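Local atomic coordinates of bifunctional protein PutA (Bdellovibrio bacteriovorus, PDB entry 5UR2), a protein that probably oxidises proline to glutamate in two steps, pairing a flavin-dependent proline dehydrogenase with an NAD-dependent L-glutamate gamma-semialdehyde dehydrogenase in one chain. Residues T544-W549 / G659-M664; A558-K563 / A684-G689; G749-I754 / Y901-G906; R785-D790 / L893-S898. All coordinates share one frame; numbering follows the deposited sequence.

Following the chain from its N terminus, helix 532-549 and helix 554-570 follow each other, and their partners lie more than a hundred residues on. Contact 1 closes at the start of strand 661-665; contact 2 opens before that and closes later, after helix 671-684, so the two loops cross, and W549 of one touches L560 and P687 of the other. Contacts 3 and 4 begin only after both have closed. Contact 4 is nested inside the loop of contact 3. Contact 1 ties a helix to the start of a strand, contact 2 the next helix to the loop before strand 691-693; contacts 3 and 4, in one sheet, join strand to strand and sheet to helix 889-896.

Contact 1: residues T544-W549 / G659-M664; sequences TAYKTW and GNTVVM
T661 presses its CG2 methyl against the backbone of helix 532-549, meeting Y546 CA at 3.5 Å. Its chi1 of 60° turns this methyl anti to the carbonyl carbon and sets OG1 between the backbone N and the carbonyl carbon, from where the hydroxyl lies 3.7 Å from Y546 CB and hydrogen-bonds the carbonyl of A542, one turn back in the same helix. A545 adds its methyl, 4.1 Å from CB to T661 CG2. On one flank, the Y546 ring presents its edge to the carbonyl of G659, whose O lies near the ring plane, 3.2 Å from CE1. On the other, the indole of W549 brings CD1 to 3.4 Å from the same G659 O. This is a helix packed against the entry to a strand of the NAD-binding, Rossmann-type domain of an aldehyde dehydrogenase: G659, with positive phi, ends helix 646-657 in a Schellman motif, and strand 661-664 runs roughly antiparallel to helix 544-549, 146° between their directions, with axes 8.6 Å apart. Second-shell bonds hold both rings and the turn. Y546 OH bonds S631 OG, and W549 NE1 bonds the carbonyl of A656 in the last turn of helix 646-657. N660, whose CB points away from helix 532-549, has its amide gripped at OD1 by the N-H groups of R632 and G633, while ND2 serves the carbonyls of A655 and Y964.

Contact 2: residues A558-K563 / A684-G689; sequences AALVDK and AGFPQG
F686 and L560 share one rotamer at chi1, each with CG anti to its carbonyl carbon and beside its backbone N (-75° and -79°), and this brings the phenyl ring against the base of the leucine. L560 CB stands over one face of the ring, displaced toward the rim, at 4.0 Å from the centroid and 23° off the normal, a CH-pi contact. The same ring is met at its edge by V561, whose CG2 lies in the ring plane 3.9 Å from CZ. Beyond CB, the leucine reaches along the loop: CD2 comes to 3.3 Å from A684 O, while CD1 lies 4.3 Å from P687 CD. K563 crosses the same carbonyl with its extended chain, CD being 3.3 Å from A684 O, so this oxygen sits between two aliphatic arms. No hydrogen bond joins the segments. Outside them, V561 also packs on C601 and A605 of helix 587-611, and both L560 and P687 touch W549 of helix 532-549. G685, with positive phi, closes helix 671-684 with a Schellman motif, and the chain leaves it as a loop leading to strand 691-693: a helix-to-strand connection of the Rossmann-type dehydrogenase domain, covered here by helix 554-570.

Contact 3: residues G749-I754 / Y901-G906; sequences GKNAVI and YALTGG
N751 reaches T904 with CG anti to its own carbonyl carbon, beside the backbone N (chi1 -46°), and CB pointing toward the other strand; this brings OD1 to 2.9 Å from T904 N, whose proton it accepts. The bond is fairly straight (159° at the hydrogen), but the donor stands well above the carbonyl plane. A water gives OD1 a second proton at 2.7 Å and accepts the N-H of L903, the residue before T904. At the amide's other end, ND2 donates to the carbonyls of C780 and A782, while T904 OG1 bonds S781 O. Further along, two parallel strands bond directly: G906 N donates to A752 O, and I754 N to G906 O at 2.7 Å, nearly straight at the hydrogen (169°). Between, a second water bridges A752 N and T904 O. G749 CA packs 3.6 Å from Y901 CG, against a face of the tyrosine ring. The buried N751 amide is well supplied, OD1 taking the T904 N-H where the strands have no direct backbone bond. L903 touches C780, the predicted catalytic cysteine of this aldehyde dehydrogenase fold; the grips on C780 O and S781 O are consistent with positioning that loop.

Contact 4: residues R785-D790 / L893-S898; sequences RVIVLD and LDIANS
I895 O, a carbonyl in the last turn of helix 889-896, is gripped by three donors: NH1 of R785, the hydroxyl of S898 at 2.7 Å from OG, and the backbone N-H of S898. The contact sets this helix against strand 783-789 in the sheet of the catalytic part of the aldehyde dehydrogenase fold. R785 meets the helix end with the edge of its guanidinium, and I895 O and A896 O both lie almost in its plane. NH1 reaches I895 O at 3.0 Å with a bent bond (144°), from above the carbonyl plane, while NH2 reaches A896 O at 3.1 Å along a nearly straight one (174°). A bend at chi3 (-58°) swings the group round onto this end. A positive group beside the C-terminal end of a helix would be expected to interact favourably with its dipole. R785 NH2 also makes a weak hydrogen bond to the carbonyl of K750, just before the neighbouring strand 751-755, and R785 lies against A752. Two residues on, I787 supplies the apolar part of the contact. Its side chain crosses that of I895 at an angle, CD1 coming within 3.6 Å of I895 CG2 and 3.8 Å of A896 CB.

Contact 1: residues T544-W549 / G659-M664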
loop_
_atom_site.group_PDB
_atom_site.type_symbol
_atom_site.label_atom_id
_atom_site.label_comp_id
_atom_site.label_asym_id
_atom_site.label_seq_id
_atom_site.Cartn_x
_atom_site.Cartn_y
_atom_site.Cartn_z
ATOM N N THR B 544 -21.992 -18.510 -12.672
ATOM C CA THR B 544 -22.068 -19.760 -11.918
ATOM C C THR B 544 -20.709 -20.102 -11.324
ATOM O O THR B 544 -20.600 -20.451 -10.140
ATOM C CB THR B 544 -22.551 -20.896 -12.824
ATOM O OG1 THR B 544 -23.902 -20.660 -13.191
ATOM C CG2 THR B 544 -22.465 -22.253 -12.120
ATOM N N ALA B 545 -19.657 -19.996 -12.140
ATOM C CA ALA B 545 -18.321 -20.314 -11.660
ATOM C C ALA B 545 -17.886 -19.377 -10.531
ATOM O O ALA B 545 -17.221 -19.815 -9.586
ATOM C CB ALA B 545 -17.330 -20.250 -12.822
ATOM N N TYR B 546 -18.297 -18.107 -10.579
ATOM C CA TYR B 546 -17.852 -17.157 -9.562
ATOM C C TYR B 546 -18.255 -17.597 -8.158
ATOM O O TYR B 546 -17.518 -17.346 -7.199
ATOM C CB TYR B 546 -18.398 -15.764 -9.875
ATOM C CG TYR B 546 -18.061 -14.744 -8.821
ATOM C CD1 TYR B 546 -16.752 -14.338 -8.616
ATOM C CD2 TYR B 546 -19.057 -14.198 -8.019
ATOM C CE1 TYR B 546 -16.431 -13.424 -7.631
ATOM C CE2 TYR B 546 -18.759 -13.268 -7.047
ATOM C CZ TYR B 546 -17.439 -12.885 -6.851
ATOM O OH TYR B 546 -17.124 -11.970 -5.876
ATOM N N LYS B 547 -19.391 -18.291 -8.036
ATOM C CA LYS B 547 -19.918 -18.714 -6.737
ATOM C C LYS B 547 -18.930 -19.590 -5.967
ATOM O O LYS B 547 -18.837 -19.493 -4.737
ATOM C CB LYS B 547 -21.241 -19.461 -6.953
ATOM C CG LYS B 547 -21.919 -19.950 -5.701
ATOM C CD LYS B 547 -23.112 -20.848 -6.029
ATOM C CE LYS B 547 -23.978 -21.102 -4.789
ATOM N NZ LYS B 547 -24.342 -19.822 -4.105
ATOM N N THR B 548 -18.173 -20.439 -6.664
ATOM C CA THR B 548 -17.164 -21.258 -6.000
ATOM C C THR B 548 -15.747 -20.723 -6.174
ATOM O O THR B 548 -14.927 -20.865 -5.261
ATOM C CB THR B 548 -17.231 -22.713 -6.498
ATOM O OG1 THR B 548 -17.190 -22.740 -7.933
ATOM C CG2 THR B 548 -18.509 -23.410 -6.005
ATOM N N TRP B 549 -15.433 -20.118 -7.317
ATOM C CA TRP B 549 -14.078 -19.623 -7.537
ATOM C C TRP B 549 -13.703 -18.526 -6.546
ATOM O O TRP B 549 -12.538 -18.423 -6.158
ATOM C CB TRP B 549 -13.940 -19.112 -8.969
ATOM C CG TRP B 549 -12.618 -18.434 -9.293
ATOM C CD1 TRP B 549 -12.406 -17.093 -9.468
ATOM C CD2 TRP B 549 -11.345 -19.067 -9.485
ATOM N NE1 TRP B 549 -11.088 -16.857 -9.751
ATOM C CE2 TRP B 549 -10.415 -18.054 -9.769
ATOM C CE3 TRP B 549 -10.902 -20.390 -9.451
ATOM C CZ2 TRP B 549 -9.073 -18.326 -10.028
ATOM C CZ3 TRP B 549 -9.566 -20.649 -9.690
ATOM C CH2 TRP B 549 -8.672 -19.626 -9.985
ATOM N N GLY B 659 -9.810 -13.339 -7.670
ATOM C CA GLY B 659 -11.011 -14.064 -7.317
ATOM C C GLY B 659 -12.208 -13.789 -8.205
ATOM O O GLY B 659 -13.316 -14.216 -7.871
ATOM N N ASN B 660 -12.038 -13.033 -9.277
ATOM C CA ASN B 660 -13.145 -12.818 -10.201
ATOM C C ASN B 660 -13.151 -13.886 -11.286
ATOM O O ASN B 660 -12.145 -14.555 -11.534
ATOM C CB ASN B 660 -13.054 -11.427 -10.820
ATOM C CG ASN B 660 -12.954 -10.339 -9.770
ATOM O OD1 ASN B 660 -13.970 -9.943 -9.165
ATOM N ND2 ASN B 660 -11.728 -9.854 -9.530
ATOM N N THR B 661 -14.296 -14.045 -11.939
ATOM C CA THR B 661 -14.335 -14.828 -13.170
ATOM C C THR B 661 -14.361 -13.874 -14.360
ATOM O O THR B 661 -14.563 -12.664 -14.208
ATOM C CB THR B 661 -15.526 -15.798 -13.191
ATOM O OG1 THR B 661 -16.755 -15.078 -13.098
ATOM C CG2 THR B 661 -15.430 -16.764 -12.001
ATOM N N VAL B 662 -14.134 -14.423 -15.553
ATOM C CA VAL B 662 -13.767 -13.622 -16.717
ATOM C C VAL B 662 -14.502 -14.099 -17.963
ATOM O O VAL B 662 -14.596 -15.301 -18.222
ATOM C CB VAL B 662 -12.243 -13.686 -16.967
ATOM C CG1 VAL B 662 -11.901 -13.013 -18.287
ATOM C CG2 VAL B 662 -11.482 -13.048 -15.815
ATOM N N VAL B 663 -15.022 -13.151 -18.740
ATOM C CA VAL B 663 -15.373 -13.378 -20.136
ATOM C C VAL B 663 -14.449 -12.483 -20.949
ATOM O O VAL B 663 -14.512 -11.252 -20.829
ATOM C CB VAL B 663 -16.837 -13.059 -20.441
ATOM C CG1 VAL B 663 -17.114 -13.332 -21.929
ATOM C CG2 VAL B 663 -17.766 -13.861 -19.533
ATOM N N MET B 664 -13.571 -13.077 -21.742
ATOM C CA MET B 664 -12.641 -12.288 -22.535
ATOM C C MET B 664 -13.105 -12.271 -23.989
ATOM O O MET B 664 -13.442 -13.315 -24.559
ATOM C CB MET B 664 -11.204 -12.802 -22.411
ATOM C CG MET B 664 -10.980 -14.244 -22.835
ATOM S SD MET B 664 -9.202 -14.560 -22.933
ATOM C CE MET B 664 -9.121 -16.297 -22.581
#

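Contact 2: residues A558-K563 / A684-G689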
loop_
_atom_site.group_PDB
_atom_site.type_symbol
_atom_site.label_atom_id
_atom_site.label_comp_id
_atom_site.label_asym_id
_atom_site.label_seq_id
_atom_site.Cartn_x
_atom_site.Cartn_y
_atom_site.Cartn_z
ATOM N N ALA B 558 -3.188 -18.050 -7.132
ATOM C CA ALA B 558 -1.877 -17.573 -7.562
ATOM C C ALA B 558 -1.042 -18.693 -8.183
ATOM O O ALA B 558 -0.297 -18.455 -9.145
ATOM C CB ALA B 558 -1.136 -16.949 -6.381
ATOM N N ALA B 559 -1.139 -19.916 -7.641
ATOM C CA ALA B 559 -0.386 -21.039 -8.201
ATOM C C ALA B 559 -0.862 -21.386 -9.616
ATOM O O ALA B 559 -0.060 -21.786 -10.469
ATOM C CB ALA B 559 -0.496 -22.257 -7.275
ATOM N N LEU B 560 -2.165 -21.255 -9.879
ATOM C CA LEU B 560 -2.667 -21.463 -11.239
ATOM C C LEU B 560 -2.089 -20.427 -12.193
ATOM O O LEU B 560 -1.691 -20.760 -13.319
ATOM C CB LEU B 560 -4.200 -21.417 -11.253
ATOM C CG LEU B 560 -4.861 -22.717 -10.765
ATOM C CD1 LEU B 560 -6.374 -22.615 -10.653
ATOM C CD2 LEU B 560 -4.506 -23.855 -11.718
ATOM N N VAL B 561 -1.992 -19.174 -11.738
ATOM C CA VAL B 561 -1.420 -18.107 -12.552
ATOM C C VAL B 561 0.080 -18.323 -12.769
ATOM O O VAL B 561 0.619 -18.027 -13.850
ATOM C CB VAL B 561 -1.731 -16.751 -11.906
ATOM C CG1 VAL B 561 -0.960 -15.628 -12.625
ATOM C CG2 VAL B 561 -3.216 -16.522 -11.985
ATOM N N ASP B 562 0.780 -18.828 -11.749
ATOM C CA ASP B 562 2.189 -19.181 -11.928
ATOM C C ASP B 562 2.354 -20.294 -12.953
ATOM O O ASP B 562 3.286 -20.266 -13.762
ATOM C CB ASP B 562 2.822 -19.592 -10.596
ATOM C CG ASP B 562 3.349 -18.403 -9.803
ATOM O OD1 ASP B 562 3.857 -17.430 -10.415
ATOM O OD2 ASP B 562 3.287 -18.464 -8.562
ATOM N N LYS B 563 1.468 -21.295 -12.924
ATOM C CA LYS B 563 1.585 -22.378 -13.887
ATOM C C LYS B 563 1.362 -21.862 -15.299
ATOM O O LYS B 563 2.071 -22.262 -16.228
ATOM C CB LYS B 563 0.598 -23.505 -13.564
ATOM C CG LYS B 563 0.893 -24.809 -14.322
ATOM C CD LYS B 563 -0.048 -25.948 -13.906
ATOM C CE LYS B 563 0.208 -27.232 -14.714
ATOM N NZ LYS B 563 -0.871 -28.246 -14.506
ATOM N N ALA B 684 -3.223 -25.001 -17.861
ATOM C CA ALA B 684 -2.783 -24.658 -16.514
ATOM C C ALA B 684 -3.736 -25.214 -15.455
ATOM O O ALA B 684 -3.328 -25.433 -14.307
ATOM C CB ALA B 684 -2.656 -23.144 -16.381
ATOM N N GLY B 685 -4.996 -25.433 -15.815
ATOM C CA GLY B 685 -5.965 -26.074 -14.960
ATOM C C GLY B 685 -7.037 -25.176 -14.354
ATOM O O GLY B 685 -7.618 -25.553 -13.329
ATOM N N PHE B 686 -7.315 -24.019 -14.945
ATOM C CA PHE B 686 -8.382 -23.182 -14.426
ATOM C C PHE B 686 -9.714 -23.916 -14.572
ATOM O O PHE B 686 -10.024 -24.407 -15.663
ATOM C CB PHE B 686 -8.404 -21.834 -15.155
ATOM C CG PHE B 686 -7.293 -20.909 -14.730
ATOM C CD1 PHE B 686 -6.032 -21.025 -15.285
ATOM C CD2 PHE B 686 -7.511 -19.921 -13.780
ATOM C CE1 PHE B 686 -5.006 -20.177 -14.896
ATOM C CE2 PHE B 686 -6.495 -19.079 -13.391
ATOM C CZ PHE B 686 -5.234 -19.210 -13.945
ATOM N N PRO B 687 -10.523 -24.004 -13.513
ATOM C CA PRO B 687 -11.782 -24.755 -13.591
ATOM C C PRO B 687 -12.718 -24.178 -14.641
ATOM O O PRO B 687 -12.664 -22.992 -14.985
ATOM C CB PRO B 687 -12.391 -24.592 -12.184
ATOM C CG PRO B 687 -11.298 -24.166 -11.315
ATOM C CD PRO B 687 -10.333 -23.381 -12.195
ATOM N N GLN B 688 -13.611 -25.035 -15.125
ATOM C CA GLN B 688 -14.539 -24.624 -16.165
ATOM C C GLN B 688 -15.329 -23.394 -15.724
ATOM O O GLN B 688 -15.812 -23.311 -14.588
ATOM C CB GLN B 688 -15.494 -25.764 -16.500
ATOM C CG GLN B 688 -16.371 -26.172 -15.357
ATOM C CD GLN B 688 -17.417 -27.183 -15.766
ATOM O OE1 GLN B 688 -17.131 -28.123 -16.508
ATOM N NE2 GLN B 688 -18.648 -26.979 -15.307
ATOM N N GLY B 689 -15.455 -22.431 -16.637
ATOM C CA GLY B 689 -16.243 -21.233 -16.408
ATOM C C GLY B 689 -15.511 -20.093 -15.725
ATOM O O GLY B 689 -16.006 -18.962 -15.755
#

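Contact 3: residues G749-I754 / Y901-G906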
loop_
_atom_site.group_PDB
_atom_site.type_symbol
_atom_site.label_atom_id
_atom_site.label_comp_id
_atom_site.label_asym_id
_atom_site.label_seq_id
_atom_site.Cartn_x
_atom_site.Cartn_y
_atom_site.Cartn_z
ATOM N N GLY B 749 -2.680 8.014 -26.639
ATOM C CA GLY B 749 -1.940 9.236 -26.402
ATOM C C GLY B 749 -1.527 9.906 -27.692
ATOM O O GLY B 749 -1.731 9.386 -28.791
ATOM N N LYS B 750 -0.987 11.116 -27.531
ATOM C CA LYS B 750 -0.329 11.882 -28.588
ATOM C C LYS B 750 0.993 12.318 -27.972
ATOM O O LYS B 750 1.137 13.454 -27.520
ATOM C CB LYS B 750 -1.171 13.074 -29.044
ATOM C CG LYS B 750 -0.633 13.789 -30.266
ATOM C CD LYS B 750 -0.764 12.927 -31.512
ATOM C CE LYS B 750 -0.125 13.576 -32.741
ATOM N NZ LYS B 750 -0.316 12.729 -33.965
ATOM N N ASN B 751 1.939 11.388 -27.907
ATOM C CA ASN B 751 3.087 11.511 -27.027
ATOM C C ASN B 751 4.249 12.240 -27.696
ATOM O O ASN B 751 4.598 11.963 -28.848
ATOM C CB ASN B 751 3.512 10.117 -26.581
ATOM C CG ASN B 751 2.329 9.283 -26.142
ATOM O OD1 ASN B 751 1.664 9.604 -25.144
ATOM N ND2 ASN B 751 2.041 8.221 -26.888
ATOM N N ALA B 752 4.875 13.143 -26.942
ATOM C CA ALA B 752 5.942 13.986 -27.451
ATOM C C ALA B 752 7.263 13.647 -26.768
ATOM O O ALA B 752 7.298 13.224 -25.610
ATOM C CB ALA B 752 5.610 15.468 -27.249
ATOM N N VAL B 753 8.352 13.812 -27.514
ATOM C CA VAL B 753 9.703 13.824 -26.968
ATOM C C VAL B 753 10.273 15.222 -27.195
ATOM O O VAL B 753 10.228 15.745 -28.317
ATOM C CB VAL B 753 10.586 12.745 -27.622
ATOM C CG1 VAL B 753 12.004 12.796 -27.038
ATOM C CG2 VAL B 753 9.974 11.367 -27.408
ATOM N N ILE B 754 10.782 15.841 -26.134
ATOM C CA ILE B 754 11.375 17.171 -26.227
ATOM C C ILE B 754 12.880 17.016 -26.374
ATOM O O ILE B 754 13.509 16.257 -25.625
ATOM C CB ILE B 754 11.040 18.030 -24.997
ATOM C CG1 ILE B 754 9.531 18.180 -24.837
ATOM C CG2 ILE B 754 11.691 19.421 -25.143
ATOM C CD1 ILE B 754 9.139 18.849 -23.540
ATOM N N TYR B 901 -4.376 14.383 -24.456
ATOM C CA TYR B 901 -3.830 13.160 -23.904
ATOM C C TYR B 901 -2.727 13.444 -22.895
ATOM O O TYR B 901 -2.131 14.525 -22.869
ATOM C CB TYR B 901 -3.293 12.266 -25.030
ATOM C CG TYR B 901 -4.367 11.795 -25.991
ATOM C CD1 TYR B 901 -5.268 10.794 -25.615
ATOM C CD2 TYR B 901 -4.471 12.324 -27.278
ATOM C CE1 TYR B 901 -6.245 10.349 -26.485
ATOM C CE2 TYR B 901 -5.454 11.884 -28.159
ATOM C CZ TYR B 901 -6.339 10.902 -27.758
ATOM O OH TYR B 901 -7.309 10.450 -28.626
ATOM N N ALA B 902 -2.466 12.448 -22.056
ATOM C CA ALA B 902 -1.460 12.574 -21.011
ATOM C C ALA B 902 -0.941 11.182 -20.651
ATOM O O ALA B 902 -0.971 10.745 -19.494
ATOM C CB ALA B 902 -2.051 13.304 -19.806
ATOM N N LEU B 903 -0.449 10.458 -21.661
ATOM C CA LEU B 903 0.023 9.096 -21.459
ATOM C C LEU B 903 1.548 9.080 -21.285
ATOM O O LEU B 903 2.016 9.067 -20.140
ATOM C CB LEU B 903 -0.446 8.202 -22.613
ATOM C CG LEU B 903 -0.184 6.691 -22.478
ATOM C CD1 LEU B 903 -0.425 6.204 -21.067
ATOM C CD2 LEU B 903 -1.025 5.903 -23.470
ATOM N N THR B 904 2.346 9.100 -22.365
ATOM C CA THR B 904 3.795 9.115 -22.186
ATOM C C THR B 904 4.385 10.431 -22.675
ATOM O O THR B 904 3.764 11.171 -23.438
ATOM C CB THR B 904 4.497 7.935 -22.887
ATOM O OG1 THR B 904 4.401 8.045 -24.317
ATOM C CG2 THR B 904 3.908 6.615 -22.434
ATOM N N GLY B 905 5.597 10.722 -22.205
ATOM C CA GLY B 905 6.323 11.909 -22.621
ATOM C C GLY B 905 7.762 11.801 -22.173
ATOM O O GLY B 905 8.090 11.041 -21.259
ATOM N N GLY B 906 8.629 12.548 -22.847
ATOM C CA GLY B 906 10.046 12.457 -22.537
ATOM C C GLY B 906 10.847 13.669 -22.967
ATOM O O GLY B 906 10.418 14.470 -23.806
HETATM O O HOH W 1 0.022 11.636 -24.356
HETATM O O HOH W 2 1.014 14.283 -24.328
HETATM O O HOH W 3 3.609 13.736 -24.264
#

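Contact 4: residues R785-D790 / L893-S898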
loop_
_atom_site.group_PDB
_atom_site.type_symbol
_atom_site.label_atom_id
_atom_site.label_comp_id
_atom_site.label_asym_id
_atom_site.label_seq_id
_atom_site.Cartn_x
_atom_site.Cartn_y
_atom_site.Cartn_z
ATOM N N ARG B 785 5.096 12.977 -31.758
ATOM C CA ARG B 785 5.477 14.382 -31.766
ATOM C C ARG B 785 6.902 14.481 -31.256
ATOM O O ARG B 785 7.241 13.886 -30.228
ATOM C CB ARG B 785 4.534 15.215 -30.890
ATOM C CG ARG B 785 3.088 15.272 -31.388
ATOM C CD ARG B 785 2.259 16.154 -30.484
ATOM N NE ARG B 785 2.275 15.684 -29.102
ATOM C CZ ARG B 785 2.205 16.476 -28.039
ATOM N NH1 ARG B 785 2.128 17.798 -28.189
ATOM N NH2 ARG B 785 2.234 15.947 -26.823
ATOM N N VAL B 786 7.748 15.199 -31.987
ATOM C CA VAL B 786 9.109 15.469 -31.548
ATOM C C VAL B 786 9.266 16.977 -31.526
ATOM O O VAL B 786 9.201 17.628 -32.573
ATOM C CB VAL B 786 10.153 14.791 -32.443
ATOM C CG1 VAL B 786 11.551 14.949 -31.856
ATOM C CG2 VAL B 786 9.816 13.300 -32.584
ATOM N N ILE B 787 9.455 17.530 -30.333
ATOM C CA ILE B 787 9.479 18.970 -30.104
ATOM C C ILE B 787 10.932 19.361 -29.879
ATOM O O ILE B 787 11.549 18.938 -28.893
ATOM C CB ILE B 787 8.587 19.366 -28.917
ATOM C CG1 ILE B 787 7.153 18.861 -29.138
ATOM C CG2 ILE B 787 8.577 20.859 -28.726
ATOM C CD1 ILE B 787 6.241 19.005 -27.916
ATOM N N VAL B 788 11.487 20.136 -30.812
ATOM C CA VAL B 788 12.927 20.367 -30.920
ATOM C C VAL B 788 13.207 21.855 -30.767
ATOM O O VAL B 788 12.658 22.678 -31.514
ATOM C CB VAL B 788 13.492 19.860 -32.264
ATOM C CG1 VAL B 788 15.000 20.004 -32.279
ATOM C CG2 VAL B 788 13.080 18.419 -32.550
ATOM N N LEU B 789 14.092 22.196 -29.837
ATOM C CA LEU B 789 14.434 23.596 -29.638
ATOM C C LEU B 789 15.251 24.116 -30.819
ATOM O O LEU B 789 15.948 23.360 -31.508
ATOM C CB LEU B 789 15.198 23.784 -28.326
ATOM C CG LEU B 789 14.387 24.122 -27.075
ATOM C CD1 LEU B 789 13.442 22.973 -26.680
ATOM C CD2 LEU B 789 15.326 24.467 -25.935
ATOM N N ASP B 790 15.167 25.431 -31.034
ATOM C CA ASP B 790 15.579 26.015 -32.311
ATOM C C ASP B 790 17.075 25.838 -32.573
ATOM O O ASP B 790 17.477 25.501 -33.696
ATOM C CB ASP B 790 15.193 27.497 -32.350
ATOM C CG ASP B 790 15.190 28.062 -33.764
ATOM O OD1 ASP B 790 14.297 27.667 -34.536
ATOM O OD2 ASP B 790 16.067 28.882 -34.116
ATOM N N LEU B 893 7.314 22.954 -23.498
ATOM C CA LEU B 893 6.397 22.374 -22.533
ATOM C C LEU B 893 4.953 22.739 -22.861
ATOM O O LEU B 893 4.072 21.870 -22.819
ATOM C CB LEU B 893 6.802 22.824 -21.127
ATOM C CG LEU B 893 8.055 22.060 -20.667
ATOM C CD1 LEU B 893 8.719 22.651 -19.416
ATOM C CD2 LEU B 893 7.675 20.641 -20.421
ATOM N N ASP B 894 4.704 24.003 -23.242
ATOM C CA ASP B 894 3.355 24.436 -23.615
ATOM C C ASP B 894 2.799 23.574 -24.737
ATOM O O ASP B 894 1.657 23.099 -24.667
ATOM C CB ASP B 894 3.351 25.903 -24.058
ATOM C CG ASP B 894 3.559 26.883 -22.910
ATOM O OD1 ASP B 894 3.409 26.494 -21.729
ATOM O OD2 ASP B 894 3.860 28.063 -23.208
ATOM N N ILE B 895 3.594 23.373 -25.788
ATOM C CA ILE B 895 3.171 22.509 -26.883
ATOM C C ILE B 895 2.982 21.081 -26.394
ATOM O O ILE B 895 1.983 20.426 -26.721
ATOM C CB ILE B 895 4.173 22.589 -28.051
ATOM C CG1 ILE B 895 4.111 23.981 -28.679
ATOM C CG2 ILE B 895 3.888 21.504 -29.081
ATOM C CD1 ILE B 895 5.192 24.234 -29.688
ATOM N N ALA B 896 3.920 20.582 -25.583
ATOM C CA ALA B 896 3.810 19.197 -25.142
ATOM C C ALA B 896 2.532 18.977 -24.347
ATOM O O ALA B 896 1.923 17.908 -24.442
ATOM C CB ALA B 896 5.039 18.796 -24.320
ATOM N N ASN B 897 2.095 19.982 -23.596
ATOM C CA ASN B 897 0.931 19.881 -22.727
ATOM C C ASN B 897 -0.388 20.229 -23.417
ATOM O O ASN B 897 -1.431 20.193 -22.764
ATOM C CB ASN B 897 1.121 20.796 -21.514
ATOM C CG ASN B 897 2.119 20.244 -20.525
ATOM O OD1 ASN B 897 2.267 19.025 -20.370
ATOM N ND2 ASN B 897 2.830 21.139 -19.860
ATOM N N SER B 898 -0.374 20.531 -24.713
ATOM C CA SER B 898 -1.509 21.143 -25.382
ATOM C C SER B 898 -2.486 20.143 -25.998
ATOM O O SER B 898 -3.402 20.569 -26.702
ATOM C CB SER B 898 -0.995 22.095 -26.472
ATOM O OG SER B 898 -0.398 21.362 -27.551
#